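Local coordinates for Glyoxalase/bleomycin resistance protein/dioxygenase (Nocardioides sp., PDB 4MYM) that belongs to the glyoxalase/bleomycin resistance/dioxygenase superfamily, and is probably a metal-dependent enzyme or antibiotic-binding protein whose own substrate is not established, at residues 102-107 with 152-157; 110-115 with 135-140; 98-103 with 146-151. All blocks are in the same frame, centred on the assembly; numbering follows the deposited sequence.

Contact 1 of 3, residues 102-107 with 152-157; sequences AVELSS and FAWLEG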
# COMPACT_ATOMS: atom_id res chain seq x y z
N ALA A 102 -5.13 -4.27 2.87
CA ALA A 102 -6.43 -4.61 3.44
C ALA A 102 -7.61 -4.21 2.54
O ALA A 102 -7.61 -3.14 1.91
CB ALA A 102 -6.60 -4.02 4.83
N VAL A 103 -8.59 -5.11 2.51
CA VAL A 103 -9.76 -5.01 1.68
C VAL A 103 -10.98 -5.12 2.59
O VAL A 103 -11.23 -6.17 3.15
CB VAL A 103 -9.76 -6.16 0.66
CG1 VAL A 103 -11.03 -6.16 -0.17
CG2 VAL A 103 -8.52 -6.12 -0.22
N GLU A 104 -11.73 -4.03 2.76
CA GLU A 104 -12.86 -4.07 3.64
C GLU A 104 -14.04 -4.63 2.85
O GLU A 104 -14.34 -4.13 1.78
CB GLU A 104 -13.23 -2.70 4.18
CG GLU A 104 -14.43 -2.78 5.12
CD GLU A 104 -14.79 -1.47 5.80
OE1 GLU A 104 -14.02 -0.48 5.69
OE2 GLU A 104 -15.85 -1.46 6.46
N LEU A 105 -14.70 -5.65 3.39
CA LEU A 105 -15.96 -6.15 2.81
C LEU A 105 -17.16 -5.64 3.62
O LEU A 105 -17.00 -5.10 4.71
CB LEU A 105 -15.94 -7.67 2.75
CG LEU A 105 -14.81 -8.33 1.94
CD1 LEU A 105 -15.11 -9.79 1.73
CD2 LEU A 105 -14.59 -7.65 0.59
N SER A 106 -18.36 -5.83 3.08
CA SER A 106 -19.56 -5.22 3.62
C SER A 106 -20.29 -6.02 4.69
O SER A 106 -21.22 -5.50 5.29
CB SER A 106 -20.54 -4.91 2.49
OG SER A 106 -19.92 -4.08 1.53
N SER A 107 -19.90 -7.27 4.93
CA SER A 107 -20.50 -8.04 6.02
C SER A 107 -19.61 -9.23 6.38
O SER A 107 -18.91 -9.75 5.53
CB SER A 107 -21.89 -8.56 5.63
OG SER A 107 -21.83 -9.91 5.21
N PHE A 152 -11.50 -8.04 5.63
CA PHE A 152 -12.12 -7.87 6.92
C PHE A 152 -13.50 -7.25 6.76
O PHE A 152 -13.77 -6.56 5.77
CB PHE A 152 -11.27 -7.03 7.89
CG PHE A 152 -11.22 -5.55 7.56
CD1 PHE A 152 -10.37 -5.06 6.57
CD2 PHE A 152 -11.99 -4.65 8.27
CE1 PHE A 152 -10.32 -3.70 6.27
CE2 PHE A 152 -11.95 -3.29 7.96
CZ PHE A 152 -11.11 -2.82 6.98
N ALA A 153 -14.37 -7.54 7.73
CA ALA A 153 -15.67 -6.89 7.83
C ALA A 153 -16.03 -6.72 9.31
O ALA A 153 -15.76 -7.58 10.15
CB ALA A 153 -16.72 -7.69 7.09
N TRP A 154 -16.61 -5.56 9.62
CA TRP A 154 -16.90 -5.20 10.99
C TRP A 154 -18.08 -6.02 11.52
O TRP A 154 -19.05 -6.24 10.81
CB TRP A 154 -17.25 -3.71 11.11
CG TRP A 154 -16.12 -2.80 10.78
CD1 TRP A 154 -16.10 -1.86 9.81
CD2 TRP A 154 -14.84 -2.77 11.42
NE1 TRP A 154 -14.88 -1.24 9.80
CE2 TRP A 154 -14.09 -1.78 10.77
CE3 TRP A 154 -14.26 -3.49 12.46
CZ2 TRP A 154 -12.77 -1.48 11.14
CZ3 TRP A 154 -12.95 -3.19 12.82
CH2 TRP A 154 -12.23 -2.19 12.16
N LEU A 155 -17.95 -6.48 12.76
CA LEU A 155 -19.05 -7.12 13.47
C LEU A 155 -19.97 -6.03 14.00
O LEU A 155 -19.67 -4.83 13.85
CB LEU A 155 -18.51 -7.96 14.63
CG LEU A 155 -17.52 -9.07 14.25
CD1 LEU A 155 -16.98 -9.74 15.50
CD2 LEU A 155 -18.18 -10.10 13.34
N GLU A 156 -21.09 -6.41 14.60
CA GLU A 156 -22.02 -5.43 15.17
C GLU A 156 -21.29 -4.42 16.05
O GLU A 156 -20.48 -4.80 16.89
CB GLU A 156 -23.13 -6.09 16.00
CG GLU A 156 -23.99 -5.06 16.73
CD GLU A 156 -25.17 -5.63 17.50
OE1 GLU A 156 -25.20 -6.86 17.74
OE2 GLU A 156 -26.05 -4.83 17.87
N GLY A 157 -21.60 -3.14 15.87
CA GLY A 157 -20.97 -2.06 16.62
C GLY A 157 -19.91 -1.32 15.81
O GLY A 157 -19.55 -0.19 16.15
O HOH W 1 -17.11 -3.85 7.14
O HOH W 2 -13.60 0.76 8.05
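Strands 102-104 and 152-154 run in the same general direction but splay, with 41° between their N-to-C directions and a closest axis approach of 6.1 Å. Their single bridge sets Glu104 beside Phe152 in the usual parallel pattern, where one residue serves both neighbours of its partner: Phe152 N donates to Val103 O at 3.1 Å, and Phe152 O accepts from Leu105 N at 2.7 Å. The amide of Glu104 turns the other way, to Thr32 OG1 of the second subunit.

Phe152 and Glu104 emerge on the same face of the sheet. With Phe152 CG held between its backbone N and carbonyl carbon (chi1 72°), the ring swings over the neighbouring strand, and Glu104 CA sits over one of its faces, 4.0 Å from the centroid. The extended side chain of Glu104 then passes obliquely over the ring, CB lying 3.5 Å from Phe152 CZ, so its methylenes supply the apolar cover while the carboxylate goes on to water. The carboxylate plane stands 80° from that of the Trp154 indole. On the loop side the small side chain of Ala153 packs closely against the turn into helix 108-120, its CB 3.4 Å from Ser107 C; Ser107 OG caps that helix by accepting from Glu110 N.

Two waters tie the polar ends together. One donates to Glu104 OE2 and Leu105 O and accepts from Trp154 N; the other donates to Glu104 OE1 at 2.7 Å and accepts from Trp154 NE1 at 2.9 Å. As the strands diverge, water thus replaces direct pairing, and a carboxylate that accepts a hydrogen bond from water at each oxygen is probably ionised.

Contact 2 of 3, residues 110-115 with 135-140; sequences EIDTAY and NARCIY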
# COMPACT_ATOMS: atom_id res chain seq x y z
N GLU A 110 -19.88 -12.30 4.14
CA GLU A 110 -19.16 -12.18 2.89
C GLU A 110 -17.68 -12.64 2.99
O GLU A 110 -17.09 -13.11 1.98
CB GLU A 110 -19.21 -10.73 2.34
CG GLU A 110 -18.75 -10.65 0.89
CD GLU A 110 -18.79 -9.24 0.32
OE1 GLU A 110 -19.35 -8.32 0.97
OE2 GLU A 110 -18.27 -9.06 -0.80
N ILE A 111 -17.11 -12.51 4.18
CA ILE A 111 -15.75 -13.00 4.46
C ILE A 111 -15.65 -14.51 4.19
O ILE A 111 -14.79 -14.97 3.44
CB ILE A 111 -15.31 -12.66 5.90
CG1 ILE A 111 -15.25 -11.14 6.10
CG2 ILE A 111 -13.97 -13.30 6.26
CD1 ILE A 111 -14.18 -10.42 5.29
N ASP A 112 -16.60 -15.28 4.72
CA ASP A 112 -16.57 -16.73 4.52
C ASP A 112 -16.76 -17.10 3.06
O ASP A 112 -16.15 -18.04 2.59
CB ASP A 112 -17.62 -17.42 5.41
CG ASP A 112 -17.38 -17.18 6.88
OD1 ASP A 112 -17.64 -16.06 7.36
OD2 ASP A 112 -16.93 -18.11 7.59
N THR A 113 -17.60 -16.35 2.34
CA THR A 113 -17.77 -16.57 0.91
C THR A 113 -16.49 -16.29 0.13
O THR A 113 -16.08 -17.06 -0.74
CB THR A 113 -18.90 -15.67 0.34
OG1 THR A 113 -20.14 -16.05 0.92
CG2 THR A 113 -19.01 -15.84 -1.14
N ALA A 114 -15.86 -15.15 0.42
CA ALA A 114 -14.60 -14.81 -0.25
C ALA A 114 -13.52 -15.87 0.02
O ALA A 114 -12.80 -16.27 -0.89
CB ALA A 114 -14.12 -13.43 0.22
N TYR A 115 -13.44 -16.32 1.27
CA TYR A 115 -12.51 -17.37 1.69
C TYR A 115 -12.64 -18.62 0.81
O TYR A 115 -11.65 -19.12 0.24
CB TYR A 115 -12.76 -17.70 3.16
CG TYR A 115 -12.03 -18.91 3.69
CD1 TYR A 115 -10.66 -18.87 3.91
CD2 TYR A 115 -12.71 -20.10 3.96
CE1 TYR A 115 -9.97 -19.97 4.40
CE2 TYR A 115 -12.02 -21.21 4.46
CZ TYR A 115 -10.66 -21.14 4.69
OH TYR A 115 -9.95 -22.23 5.16
N ASN A 135 -13.12 -6.49 16.82
CA ASN A 135 -14.52 -6.42 16.35
C ASN A 135 -14.69 -6.56 14.84
O ASN A 135 -15.61 -5.97 14.23
CB ASN A 135 -15.20 -5.13 16.87
CG ASN A 135 -16.70 -5.29 17.00
OD1 ASN A 135 -17.50 -4.46 16.52
ND2 ASN A 135 -17.10 -6.38 17.61
N ALA A 136 -13.83 -7.39 14.25
CA ALA A 136 -13.90 -7.72 12.83
C ALA A 136 -13.76 -9.21 12.61
O ALA A 136 -13.09 -9.91 13.38
CB ALA A 136 -12.82 -6.98 12.05
N ARG A 137 -14.39 -9.69 11.53
CA ARG A 137 -14.19 -11.03 11.04
C ARG A 137 -13.20 -10.91 9.88
O ARG A 137 -13.44 -10.15 8.93
CB ARG A 137 -15.52 -11.64 10.59
CG ARG A 137 -15.40 -13.05 10.03
CD ARG A 137 -16.76 -13.74 10.00
NE ARG A 137 -16.66 -15.17 9.74
CZ ARG A 137 -16.47 -16.12 10.67
NH1 ARG A 137 -16.33 -15.81 11.94
NH2 ARG A 137 -16.42 -17.40 10.30
N CYS A 138 -12.08 -11.63 9.98
CA CYS A 138 -10.94 -11.46 9.08
C CYS A 138 -10.38 -12.75 8.52
O CYS A 138 -10.47 -13.81 9.15
CB CYS A 138 -9.78 -10.76 9.79
SG CYS A 138 -10.26 -9.25 10.62
N ILE A 139 -9.78 -12.62 7.34
CA ILE A 139 -8.95 -13.67 6.78
C ILE A 139 -7.65 -13.05 6.28
O ILE A 139 -7.62 -11.88 5.85
CB ILE A 139 -9.66 -14.45 5.65
CG1 ILE A 139 -10.20 -13.50 4.57
CG2 ILE A 139 -10.79 -15.29 6.26
CD1 ILE A 139 -10.98 -14.19 3.47
N TYR A 140 -6.57 -13.82 6.38
CA TYR A 140 -5.22 -13.34 6.01
C TYR A 140 -4.54 -14.35 5.06
O TYR A 140 -4.68 -15.56 5.26
CB TYR A 140 -4.39 -13.15 7.27
CG TYR A 140 -4.97 -12.14 8.23
CD1 TYR A 140 -4.73 -10.79 8.06
CD2 TYR A 140 -5.76 -12.54 9.30
CE1 TYR A 140 -5.26 -9.86 8.93
CE2 TYR A 140 -6.29 -11.62 10.18
CZ TYR A 140 -6.05 -10.28 9.99
OH TYR A 140 -6.59 -9.38 10.84
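Asp112 OD1 accepts from Arg137 NE at 2.7 Å, and its twin OD2 accepts from Arg137 NH2 at 2.8 Å, so the helix and the strand are joined by a bidentate, side-on salt bridge. The pair links helix 108-120 to strand 136-142, the helix packing against one face of the sheet, nearly along the strand, in a beta-alpha-beta-beta-beta module, as in the vicinal oxygen chelate fold of glyoxalases and bleomycin resistance proteins. The short segments are nearly parallel, 12° apart, with their axes 8.6 Å from each other at closest.

Carboxylate and guanidinium are nearly coplanar, 14° apart. OD2 uses its syn lone pair, and NH2 meets it in the guanidinium plane, whereas OD1 is approached on its syn side from somewhat out of plane. Arg137 reaches this place because CG stands anti to the backbone N (chi1 179°) and the chain stays extended to NE. Its remaining terminal nitrogen, NH1, forms a second salt bridge with Asp131, so two carboxylates fix the rotation of the group and would be expected to favour its charged form. Pro129 packs against both Asp112 and Arg137.

Beneath the ion pair the interface is aliphatic, as suits a helix resting on a sheet. Ile111 points at the strand and slides past Arg137 and Ile139 in the opposite sense: its CG2 touches Arg137 CG at 4.0 Å and Ile139 CG2 at 3.8 Å. One turn further on, Tyr115 meets Ile139 through its backbone N and CB, while its ring meets that of Phe125. The branched Ile139 reaches both helical turns, its CD1 lying 3.9 Å from Tyr115 CB, and Ile111 CG1 rests 3.5 Å from Arg137 O.

Contact 3 of 3, residues 98-103 with 146-151; sequences TVMVAV and GEFWEY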
# COMPACT_ATOMS: atom_id res chain seq x y z
N THR A 98 6.13 -8.13 5.32
CA THR A 98 6.66 -6.76 5.38
C THR A 98 5.65 -5.61 5.33
O THR A 98 5.97 -4.51 5.73
CB THR A 98 7.65 -6.55 4.23
OG1 THR A 98 6.97 -6.69 2.99
CG2 THR A 98 8.76 -7.56 4.30
N VAL A 99 4.43 -5.88 4.86
CA VAL A 99 3.40 -4.86 4.69
C VAL A 99 2.05 -5.57 4.53
O VAL A 99 2.02 -6.73 4.09
CB VAL A 99 3.68 -3.98 3.45
CG1 VAL A 99 3.72 -4.82 2.17
CG2 VAL A 99 2.67 -2.84 3.36
N MSE A 100 0.97 -4.90 4.91
CA MSE A 100 -0.37 -5.49 4.81
C MSE A 100 -1.25 -4.69 3.89
O MSE A 100 -1.35 -3.47 4.02
CB MSE A 100 -1.02 -5.61 6.19
CG MSE A 100 -2.32 -6.43 6.12
SE MSE A 100 -3.09 -6.54 7.93
CE MSE A 100 -4.16 -4.88 7.94
N VAL A 101 -1.89 -5.38 2.96
CA VAL A 101 -2.86 -4.78 2.05
C VAL A 101 -4.25 -5.22 2.52
O VAL A 101 -4.51 -6.42 2.56
CB VAL A 101 -2.56 -5.23 0.60
CG1 VAL A 101 -3.53 -4.61 -0.38
CG2 VAL A 101 -1.13 -4.85 0.23
N ALA A 102 -5.13 -4.27 2.87
CA ALA A 102 -6.43 -4.61 3.44
C ALA A 102 -7.61 -4.21 2.54
O ALA A 102 -7.61 -3.14 1.91
CB ALA A 102 -6.60 -4.02 4.83
N VAL A 103 -8.59 -5.11 2.51
CA VAL A 103 -9.76 -5.01 1.68
C VAL A 103 -10.98 -5.12 2.59
O VAL A 103 -11.23 -6.17 3.15
CB VAL A 103 -9.76 -6.16 0.66
CG1 VAL A 103 -11.03 -6.16 -0.17
CG2 VAL A 103 -8.52 -6.12 -0.22
N GLY A 146 6.27 -10.41 -0.45
CA GLY A 146 6.48 -10.17 0.96
C GLY A 146 5.28 -9.62 1.70
O GLY A 146 5.28 -9.54 2.91
N GLU A 147 4.25 -9.21 0.97
CA GLU A 147 3.08 -8.66 1.61
C GLU A 147 2.16 -9.79 2.07
O GLU A 147 2.24 -10.92 1.58
CB GLU A 147 2.31 -7.73 0.66
CG GLU A 147 1.29 -8.39 -0.25
CD GLU A 147 1.89 -9.15 -1.43
OE1 GLU A 147 3.11 -9.41 -1.47
OE2 GLU A 147 1.10 -9.48 -2.35
N PHE A 148 1.28 -9.44 3.00
CA PHE A 148 0.06 -10.23 3.19
C PHE A 148 -1.17 -9.37 2.99
O PHE A 148 -1.11 -8.14 3.11
CB PHE A 148 0.03 -10.96 4.54
CG PHE A 148 -0.05 -10.08 5.76
CD1 PHE A 148 1.02 -9.28 6.16
CD2 PHE A 148 -1.16 -10.13 6.59
CE1 PHE A 148 0.96 -8.52 7.32
CE2 PHE A 148 -1.24 -9.36 7.74
CZ PHE A 148 -0.18 -8.57 8.12
N TRP A 149 -2.26 -10.05 2.70
CA TRP A 149 -3.57 -9.46 2.47
C TRP A 149 -4.53 -9.81 3.59
O TRP A 149 -4.49 -10.92 4.15
CB TRP A 149 -4.15 -9.99 1.16
CG TRP A 149 -3.41 -9.52 -0.08
CD1 TRP A 149 -2.16 -9.89 -0.49
CD2 TRP A 149 -3.91 -8.61 -1.07
NE1 TRP A 149 -1.84 -9.25 -1.67
CE2 TRP A 149 -2.89 -8.46 -2.05
CE3 TRP A 149 -5.10 -7.90 -1.23
CZ2 TRP A 149 -3.04 -7.63 -3.17
CZ3 TRP A 149 -5.25 -7.08 -2.32
CH2 TRP A 149 -4.23 -6.95 -3.28
N GLU A 150 -5.37 -8.84 3.94
CA GLU A 150 -6.42 -9.01 4.90
C GLU A 150 -7.73 -8.64 4.21
O GLU A 150 -7.81 -7.60 3.56
CB GLU A 150 -6.21 -8.10 6.09
CG GLU A 150 -7.34 -8.16 7.13
CD GLU A 150 -7.32 -7.01 8.10
OE1 GLU A 150 -7.36 -5.84 7.65
OE2 GLU A 150 -7.30 -7.26 9.32
N TYR A 151 -8.72 -9.52 4.29
CA TYR A 151 -10.10 -9.16 3.98
C TYR A 151 -10.77 -9.11 5.34
O TYR A 151 -10.59 -10.02 6.16
CB TYR A 151 -10.79 -10.19 3.08
CG TYR A 151 -10.41 -10.22 1.62
CD1 TYR A 151 -9.12 -9.90 1.18
CD2 TYR A 151 -11.33 -10.64 0.67
CE1 TYR A 151 -8.79 -9.95 -0.15
CE2 TYR A 151 -10.99 -10.70 -0.67
CZ TYR A 151 -9.72 -10.35 -1.08
OH TYR A 151 -9.38 -10.42 -2.41
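Phe148 holds CG between its backbone N and carbonyl carbon (chi1 66°), which leans the ring toward the adjacent strand, where Met100, with CG anti to the backbone N (chi1 -171°), runs out across it. Met100 CG lies over one face, 3.7 Å from the ring centroid. Beyond it the selenium of this selenomethionine makes an oblique Met-aromatic contact, SE to Phe148 CE2 being 3.4 Å, and the bend at chi3 carries CE alongside Glu150 OE1. That oxygen is hydrogen-bonded to a BTB molecule, probably from the crystallisation liquor, while OE2 has a weak bond to Tyr140 OH.

Strands 99-103 and 147-151 pair in a parallel ladder, the first and last strands of a beta-alpha-beta-beta-beta module side by side. Phe148 N donates to Val99 O at 3.0 Å, and Val101 N to Phe148 O at 2.9 Å. At its other edge strand 99-103 pairs antiparallel with a strand of the second subunit, so the sheet runs on across the interface.

On the opposite face of the sheet, beta-branched valines lie alongside aromatics: Val101 CG1 sits over the six-membered ring of Trp149, 3.7 Å from its centroid, and Val103 CB covers Tyr151. Trp149 NE1 donates to the anti lone pair of Glu147 OE2 at 3.0 Å, an oxygen that also hydrogen-bonds Tyr48 OH.

Overall arrangement
Contacts 1 and 3 are adjoining lengths of one parallel strand pair, 99-104 with 147-154, overlapping at Ala102 and Val103, their centres 15 Å apart; the centre of contact 3 is about 5 Å from that of the chain, and contact 1 lies where the pair opens. Contact 2 is nested along the chain inside the loops that both close, and its strand flanks 147-154 on the side away from 99-104: Arg137 N bonds Ala153 O at 2.9 Å, and Ile139 N bonds Tyr151 O at 3.0 Å. Side chains from all three approach bound BTB, Glu150 at about 3 Å and Trp154 and Cys138 at about 4 Å, consistent with a pocket on the face that carries Cys138, Glu150 and Phe152.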